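Local coordinates for isomaltodextranase (Arthrobacter globiformis, PDB 5AWO), which hydrolyses alpha-1,6-glucosidic linkages in dextran, releasing successive isomaltose units from the non-reducing chain ends, at residues L263-D271 with W289-F299; E327-V337 with A456-R464. All coordinates share one frame; numbering follows the deposited sequence.

Interaction 1. Residues L263-D271 with W289-F299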
# COMPACT_ATOMS: atom_id res chain seq x y z
N LEU A 263 1.30 1.18 -4.67
CA LEU A 263 2.13 1.20 -3.46
C LEU A 263 2.86 2.52 -3.39
O LEU A 263 3.29 3.04 -4.43
CB LEU A 263 3.20 0.10 -3.50
CG LEU A 263 2.82 -1.30 -3.02
CD1 LEU A 263 1.79 -2.00 -3.92
CD2 LEU A 263 4.08 -2.13 -2.90
N VAL A 264 3.03 3.04 -2.17
CA VAL A 264 3.92 4.17 -1.91
C VAL A 264 4.90 3.87 -0.77
O VAL A 264 4.50 3.39 0.29
CB VAL A 264 3.19 5.48 -1.56
CG1 VAL A 264 2.54 6.04 -2.82
CG2 VAL A 264 2.19 5.28 -0.42
N ARG A 265 6.18 4.14 -1.01
CA ARG A 265 7.14 4.08 0.11
C ARG A 265 6.81 5.09 1.18
O ARG A 265 6.59 6.26 0.87
CB ARG A 265 8.57 4.28 -0.39
CG ARG A 265 9.24 3.01 -0.86
CD ARG A 265 9.88 2.21 0.29
NE ARG A 265 10.91 3.05 0.90
CZ ARG A 265 12.07 3.36 0.32
NH1 ARG A 265 12.46 2.76 -0.79
NH2 ARG A 265 12.84 4.31 0.84
N ILE A 266 6.88 4.65 2.44
CA ILE A 266 6.58 5.50 3.58
C ILE A 266 7.75 5.74 4.53
O ILE A 266 7.57 6.33 5.60
CB ILE A 266 5.32 5.00 4.31
CG1 ILE A 266 5.41 3.53 4.76
CG2 ILE A 266 4.10 5.22 3.42
CD1 ILE A 266 6.57 3.16 5.64
N ASN A 267 8.95 5.35 4.11
CA ASN A 267 10.15 5.42 4.94
C ASN A 267 11.37 5.72 4.13
O ASN A 267 11.36 5.52 2.91
CB ASN A 267 10.37 4.14 5.75
CG ASN A 267 10.53 2.88 4.88
OD1 ASN A 267 9.96 2.77 3.78
ND2 ASN A 267 11.21 1.89 5.42
N ALA A 268 12.43 6.17 4.80
CA ALA A 268 13.75 6.21 4.19
C ALA A 268 14.21 4.80 3.81
O ALA A 268 13.73 3.80 4.38
CB ALA A 268 14.73 6.82 5.19
N ASP A 269 15.15 4.69 2.88
CA ASP A 269 15.62 3.40 2.41
C ASP A 269 16.06 2.50 3.57
O ASP A 269 16.65 2.97 4.54
CB ASP A 269 16.83 3.54 1.49
CG ASP A 269 16.53 4.21 0.15
OD1 ASP A 269 15.41 4.68 -0.12
OD2 ASP A 269 17.48 4.30 -0.67
N ALA A 270 15.88 1.19 3.42
CA ALA A 270 16.34 0.26 4.44
C ALA A 270 17.83 0.41 4.75
O ALA A 270 18.25 0.22 5.89
CB ALA A 270 16.02 -1.18 4.03
N ASP A 271 18.65 0.73 3.75
CA ASP A 271 20.08 1.03 3.96
C ASP A 271 20.72 -0.15 4.68
O ASP A 271 20.45 -1.31 4.31
CB ASP A 271 20.16 2.41 4.67
CG ASP A 271 21.56 3.05 4.68
OD1 ASP A 271 22.33 2.71 5.60
OD2 ASP A 271 21.87 3.93 3.85
N TRP A 289 10.24 14.29 0.60
CA TRP A 289 10.59 12.88 0.63
C TRP A 289 11.76 12.63 1.58
O TRP A 289 12.76 13.35 1.52
CB TRP A 289 11.05 12.41 -0.76
CG TRP A 289 11.83 11.14 -0.67
CD1 TRP A 289 13.18 11.01 -0.72
CD2 TRP A 289 11.30 9.85 -0.35
NE1 TRP A 289 13.54 9.71 -0.47
CE2 TRP A 289 12.40 8.98 -0.23
CE3 TRP A 289 10.01 9.35 -0.15
CZ2 TRP A 289 12.24 7.63 0.04
CZ3 TRP A 289 9.85 7.98 0.12
CH2 TRP A 289 10.98 7.15 0.21
N PRO A 290 11.68 11.60 2.44
CA PRO A 290 10.51 10.89 2.88
C PRO A 290 9.89 11.65 4.06
O PRO A 290 10.63 12.14 4.93
CB PRO A 290 11.08 9.54 3.34
CG PRO A 290 12.41 9.92 3.90
CD PRO A 290 12.90 11.11 3.08
N ASN A 291 8.57 11.73 4.11
CA ASN A 291 7.98 12.60 5.14
C ASN A 291 8.43 12.10 6.52
O ASN A 291 8.78 12.90 7.39
CB ASN A 291 6.47 12.66 5.03
CG ASN A 291 6.03 13.18 3.70
OD1 ASN A 291 6.14 14.40 3.43
ND2 ASN A 291 5.58 12.29 2.85
N TRP A 292 8.32 10.80 6.71
CA TRP A 292 8.85 10.15 7.92
C TRP A 292 10.01 9.23 7.56
O TRP A 292 10.02 8.59 6.49
CB TRP A 292 7.75 9.35 8.62
CG TRP A 292 6.70 10.19 9.28
CD1 TRP A 292 6.77 10.76 10.52
CD2 TRP A 292 5.42 10.54 8.75
NE1 TRP A 292 5.61 11.45 10.79
CE2 TRP A 292 4.77 11.34 9.72
CE3 TRP A 292 4.75 10.28 7.55
CZ2 TRP A 292 3.49 11.86 9.52
CZ3 TRP A 292 3.48 10.81 7.35
CH2 TRP A 292 2.87 11.60 8.31
N ALA A 293 11.02 9.14 8.44
CA ALA A 293 12.21 8.37 8.14
C ALA A 293 12.06 6.88 8.42
O ALA A 293 12.47 6.06 7.61
CB ALA A 293 13.42 8.90 8.90
N ASN A 294 11.50 6.53 9.57
CA ASN A 294 11.37 5.12 9.96
C ASN A 294 9.96 4.64 9.68
O ASN A 294 9.00 5.44 9.68
CB ASN A 294 11.79 4.88 11.42
CG ASN A 294 10.89 5.56 12.42
OD1 ASN A 294 11.24 6.63 13.00
ND2 ASN A 294 9.74 5.02 12.63
N PRO A 295 9.80 3.34 9.39
CA PRO A 295 8.47 2.83 9.00
C PRO A 295 7.46 2.75 10.13
O PRO A 295 6.26 2.82 9.86
CB PRO A 295 8.78 1.48 8.36
CG PRO A 295 10.10 1.06 9.00
CD PRO A 295 10.86 2.36 9.11
N PHE A 296 7.88 2.66 11.40
CA PHE A 296 6.89 2.78 12.44
C PHE A 296 6.13 4.08 12.27
O PHE A 296 4.89 4.11 12.30
CB PHE A 296 7.49 2.70 13.84
CG PHE A 296 7.65 1.31 14.37
CD1 PHE A 296 6.53 0.61 14.85
CD2 PHE A 296 8.88 0.69 14.44
CE1 PHE A 296 6.67 -0.67 15.36
CE2 PHE A 296 9.01 -0.58 14.95
CZ PHE A 296 7.90 -1.27 15.43
N CYS A 297 6.85 5.18 12.09
CA CYS A 297 6.22 6.49 11.95
C CYS A 297 5.58 6.65 10.57
O CYS A 297 4.49 7.24 10.47
CB CYS A 297 7.22 7.61 12.15
SG CYS A 297 7.80 7.76 13.87
N GLY A 298 6.22 6.17 9.51
CA GLY A 298 5.65 6.34 8.19
C GLY A 298 4.37 5.55 7.96
O GLY A 298 3.41 6.05 7.35
N PHE A 299 4.32 4.29 8.40
CA PHE A 299 3.10 3.52 8.29
C PHE A 299 2.02 4.21 9.11
O PHE A 299 0.87 4.34 8.64
CB PHE A 299 3.28 2.10 8.85
CG PHE A 299 4.00 1.12 7.94
CD1 PHE A 299 3.67 0.98 6.59
CD2 PHE A 299 4.96 0.27 8.46
CE1 PHE A 299 4.28 0.02 5.80
CE2 PHE A 299 5.58 -0.68 7.68
CZ PHE A 299 5.24 -0.81 6.34
O HOH W 1 6.85 9.02 4.92
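Ile266 lays CD1 over one face of the Phe299 ring, 3.9 Å from the ring centroid. Its CG1 stands between the backbone N and the carbonyl carbon (chi1 56°), which carries the chain across to the helix, and CD1 also meets CB of Pro295. The backbones come close here too. Gly298 has no side chain, and its CA makes a CA-H...O contact of 3.2 Å with Ile266 O. A water accepts from Trp292 N and donates to the same Ile266 O. The one direct hydrogen bond between the segments runs from Ala268 N to Ala293 O, 2.8 Å. Ala268 CB packs on CG of Pro290, which follows a cis peptide bond. On the other flank the Trp289 ring presents its edge to Arg265, with CH2 3.5 Å from NH2; guanidinium and ring planes are 65° apart.

Behind this first shell, Arg265 ties the loop to itself. Bent at chi2 and chi3, it curls back over its own loop. NE bonds Asn267 OD1 from above the carbonyl plane, and NH2 bonds Asn267 O at 2.8 Å. NH2 also reaches the anti lone pair of Asp269 OD1 in a salt bridge, while NH1 pairs with Asp316. The Arg265 side chain is about 6 Å from that of Asp201, the probable nucleophile, consistent with this loop lying beside the active site of the TIM barrel.

Strand 263-265 lies in the parallel barrel sheet between strands 242-245 and 312-314. The start of helix 295-302 packs against the loop after it. Phe299 touches Leu313 of strand 312-314 and Leu335 of helix 326-339.

Interaction 2. Residues E327-V337 with A456-R464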
# COMPACT_ATOMS: atom_id res chain seq x y z
N GLU A 327 14.11 -11.48 18.45
CA GLU A 327 12.96 -10.65 18.77
C GLU A 327 12.84 -9.46 17.84
O GLU A 327 11.73 -9.11 17.42
CB GLU A 327 12.94 -10.22 20.24
CG GLU A 327 12.76 -11.36 21.25
CD GLU A 327 11.48 -12.19 21.09
OE1 GLU A 327 10.40 -11.70 20.63
OE2 GLU A 327 11.52 -13.40 21.43
N GLU A 328 13.93 -8.80 17.51
CA GLU A 328 13.87 -7.71 16.55
C GLU A 328 13.42 -8.19 15.16
O GLU A 328 12.65 -7.52 14.48
CB GLU A 328 15.23 -7.02 16.41
CG GLU A 328 15.63 -6.18 17.63
CD GLU A 328 16.93 -5.41 17.46
OE1 GLU A 328 17.60 -5.62 16.42
OE2 GLU A 328 17.23 -4.54 18.33
N ARG A 329 13.90 -9.36 14.73
CA ARG A 329 13.51 -9.91 13.44
C ARG A 329 12.01 -10.15 13.41
O ARG A 329 11.34 -9.82 12.42
CB ARG A 329 14.27 -11.19 13.12
CG ARG A 329 15.71 -10.97 12.75
CD ARG A 329 16.47 -12.30 12.56
NE ARG A 329 17.32 -12.63 13.70
CZ ARG A 329 18.45 -12.02 14.00
NH1 ARG A 329 19.16 -12.38 15.08
NH2 ARG A 329 18.91 -11.02 13.25
N LYS A 330 11.45 -10.72 14.47
CA LYS A 330 10.01 -10.92 14.51
C LYS A 330 9.26 -9.58 14.47
O LYS A 330 8.23 -9.45 13.79
CB LYS A 330 9.58 -11.72 15.75
CG LYS A 330 9.95 -13.20 15.67
CD LYS A 330 9.56 -14.01 16.90
CE LYS A 330 10.32 -13.62 18.14
NZ LYS A 330 9.95 -14.57 19.23
N THR A 331 9.77 -8.58 15.16
CA THR A 331 9.16 -7.25 15.11
C THR A 331 9.15 -6.61 13.73
O THR A 331 8.14 -6.05 13.33
CB THR A 331 9.81 -6.34 16.16
OG1 THR A 331 9.47 -6.86 17.47
CG2 THR A 331 9.36 -4.89 16.02
N MET A 332 10.25 -6.72 13.03
CA MET A 332 10.34 -6.29 11.63
C MET A 332 9.19 -6.90 10.81
O MET A 332 8.44 -6.19 10.13
CB MET A 332 11.72 -6.73 11.07
CG MET A 332 11.92 -6.50 9.59
SD MET A 332 13.30 -7.45 8.95
CE MET A 332 12.61 -9.07 9.02
N MET A 333 9.09 -8.23 10.86
CA MET A 333 8.09 -8.92 10.06
C MET A 333 6.68 -8.54 10.52
O MET A 333 5.81 -8.24 9.71
CB MET A 333 8.30 -10.42 10.17
CG MET A 333 7.34 -11.27 9.36
SD MET A 333 7.61 -11.02 7.58
CE MET A 333 6.43 -12.19 6.89
N ASN A 334 6.47 -8.49 11.83
CA ASN A 334 5.15 -8.19 12.36
C ASN A 334 4.66 -6.79 11.96
O ASN A 334 3.46 -6.58 11.69
CB ASN A 334 5.14 -8.31 13.88
CG ASN A 334 5.19 -9.73 14.39
OD1 ASN A 334 4.91 -10.69 13.65
ND2 ASN A 334 5.58 -9.89 15.66
N LEU A 335 5.56 -5.82 11.89
CA LEU A 335 5.17 -4.48 11.47
C LEU A 335 4.73 -4.46 10.01
O LEU A 335 3.71 -3.85 9.67
CB LEU A 335 6.33 -3.49 11.67
CG LEU A 335 6.04 -2.04 11.26
CD1 LEU A 335 4.89 -1.40 12.03
CD2 LEU A 335 7.31 -1.17 11.40
N MET A 336 5.49 -5.11 9.15
CA MET A 336 5.14 -5.13 7.72
C MET A 336 3.77 -5.79 7.53
O MET A 336 2.92 -5.29 6.78
CB MET A 336 6.20 -5.87 6.87
CG MET A 336 7.62 -5.32 6.97
SD MET A 336 7.75 -3.59 6.50
CE MET A 336 9.51 -3.39 6.74
N VAL A 337 3.57 -6.91 8.22
CA VAL A 337 2.29 -7.61 8.09
C VAL A 337 1.14 -6.78 8.68
O VAL A 337 0.06 -6.64 8.07
CB VAL A 337 2.36 -9.02 8.74
CG1 VAL A 337 0.98 -9.66 8.84
CG2 VAL A 337 3.33 -9.87 7.97
N ALA A 456 9.22 -7.28 26.05
CA ALA A 456 10.59 -6.89 26.20
C ALA A 456 10.94 -5.77 25.22
O ALA A 456 10.25 -5.58 24.21
CB ALA A 456 11.48 -8.12 25.97
N PRO A 457 12.01 -5.02 25.51
CA PRO A 457 12.44 -3.99 24.57
C PRO A 457 12.61 -4.53 23.15
O PRO A 457 13.27 -5.55 22.94
CB PRO A 457 13.78 -3.53 25.14
CG PRO A 457 13.77 -3.93 26.56
CD PRO A 457 12.85 -5.09 26.72
N HIS A 458 12.00 -3.84 22.20
CA HIS A 458 12.02 -4.16 20.75
C HIS A 458 11.20 -5.40 20.41
O HIS A 458 11.21 -5.79 19.23
CB HIS A 458 13.45 -4.35 20.22
CG HIS A 458 14.30 -3.12 20.32
ND1 HIS A 458 15.57 -3.08 19.80
CD2 HIS A 458 14.08 -1.91 20.89
CE1 HIS A 458 16.09 -1.89 20.01
NE2 HIS A 458 15.20 -1.16 20.66
N ALA A 459 10.49 -6.01 21.36
CA ALA A 459 9.69 -7.20 21.07
C ALA A 459 8.27 -6.82 20.67
O ALA A 459 7.83 -5.69 20.92
CB ALA A 459 9.64 -8.10 22.29
N SER A 460 7.56 -7.80 20.14
CA SER A 460 6.21 -7.58 19.69
C SER A 460 5.41 -8.89 19.80
O SER A 460 5.98 -9.95 20.08
CB SER A 460 6.21 -7.07 18.25
OG SER A 460 6.86 -7.97 17.39
N ALA A 461 4.11 -8.78 19.57
CA ALA A 461 3.23 -9.92 19.54
C ALA A 461 2.16 -9.67 18.48
O ALA A 461 1.77 -8.52 18.26
CB ALA A 461 2.58 -10.14 20.88
N ILE A 462 1.72 -10.73 17.82
CA ILE A 462 0.68 -10.61 16.82
C ILE A 462 -0.31 -11.75 16.99
O ILE A 462 0.05 -12.92 17.27
CB ILE A 462 1.27 -10.52 15.38
CG1 ILE A 462 0.27 -10.01 14.36
CG2 ILE A 462 1.91 -11.82 14.94
CD1 ILE A 462 0.88 -9.62 13.03
N PHE A 463 -1.59 -11.39 16.85
CA PHE A 463 -2.71 -12.27 17.20
C PHE A 463 -3.71 -12.32 16.06
O PHE A 463 -3.96 -11.31 15.38
CB PHE A 463 -3.43 -11.75 18.45
CG PHE A 463 -2.57 -11.58 19.66
CD1 PHE A 463 -2.37 -12.63 20.56
CD2 PHE A 463 -1.93 -10.36 19.89
CE1 PHE A 463 -1.56 -12.47 21.67
CE2 PHE A 463 -1.12 -10.20 20.99
CZ PHE A 463 -0.96 -11.25 21.88
N ARG A 464 -4.32 -13.49 15.87
CA ARG A 464 -5.58 -13.58 15.12
C ARG A 464 -6.68 -13.55 16.16
O ARG A 464 -6.68 -14.38 17.07
CB ARG A 464 -5.65 -14.87 14.30
CG ARG A 464 -6.99 -15.12 13.60
CD ARG A 464 -7.23 -14.25 12.38
NE ARG A 464 -6.39 -14.66 11.28
CZ ARG A 464 -6.72 -14.65 9.98
NH1 ARG A 464 -7.89 -14.22 9.57
NH2 ARG A 464 -5.84 -15.04 9.09
O HOH W 2 9.36 -9.84 18.99
O HOH W 3 7.07 -11.63 17.94
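Glu328 and His458 lie side by side and point the same way, with carboxylate and ring planes 32° apart. His458 ND1 donates to Glu328 OE2 at 2.7 Å. The oxygen sits in the imidazole plane and is met on its anti side, tilted from the carboxylate plane. Glu328 reaches it with a chain extended beyond CG (chi2 -176°). The second ring nitrogen, NE2, is held by Asp414.

Next along the helix, a chain of hydrogen bonds crosses the interface. Asn334 ND2 donates to Ser460 OG at 2.9 Å. Ser460 OG donates in turn to Thr331 OG1 at 2.8 Å. Thr331 OG1 then donates to His458 O at 2.7 Å. A valine in place of Thr331 would probably leave His458 O without this donor and the Ser460 hydroxyl without its acceptor. Asn334 OD1 accepts from Trp440 NE1, so both ends of the amide are bound. Beyond it, Ile462 crosses Val337 at about a right angle, CD1 4.2 Å from CG1.

The contact joins helix 326-339 of the catalytic barrel to strand 460-466 of the alpha-galactosidase-type beta sandwich that follows it, their local axes at 44°. Phe410 of strand 405-410 and Leu367 of helix 362-370 also pack here.

Interaction 1 closes before interaction 2 opens along the chain, and their centres lie 18 Å apart. They meet on helix 326-339. Phe299 and Phe296 of helix 295-302 pack against Leu335 of that helix, with Phe299 CZ 3.8 Å from Met336 SD. Phe296 also reaches the methyl of Thr331. Helix 326-339 thus has helix 295-302 on one flank and strand 460-466 on another. Interaction 1 belongs to the barrel and lies near the probable nucleophile. Interaction 2 joins that barrel to the beta sandwich that follows it, away from the annotated catalytic residues. Together they give a continuous packed path from the loop near the active site to that sandwich.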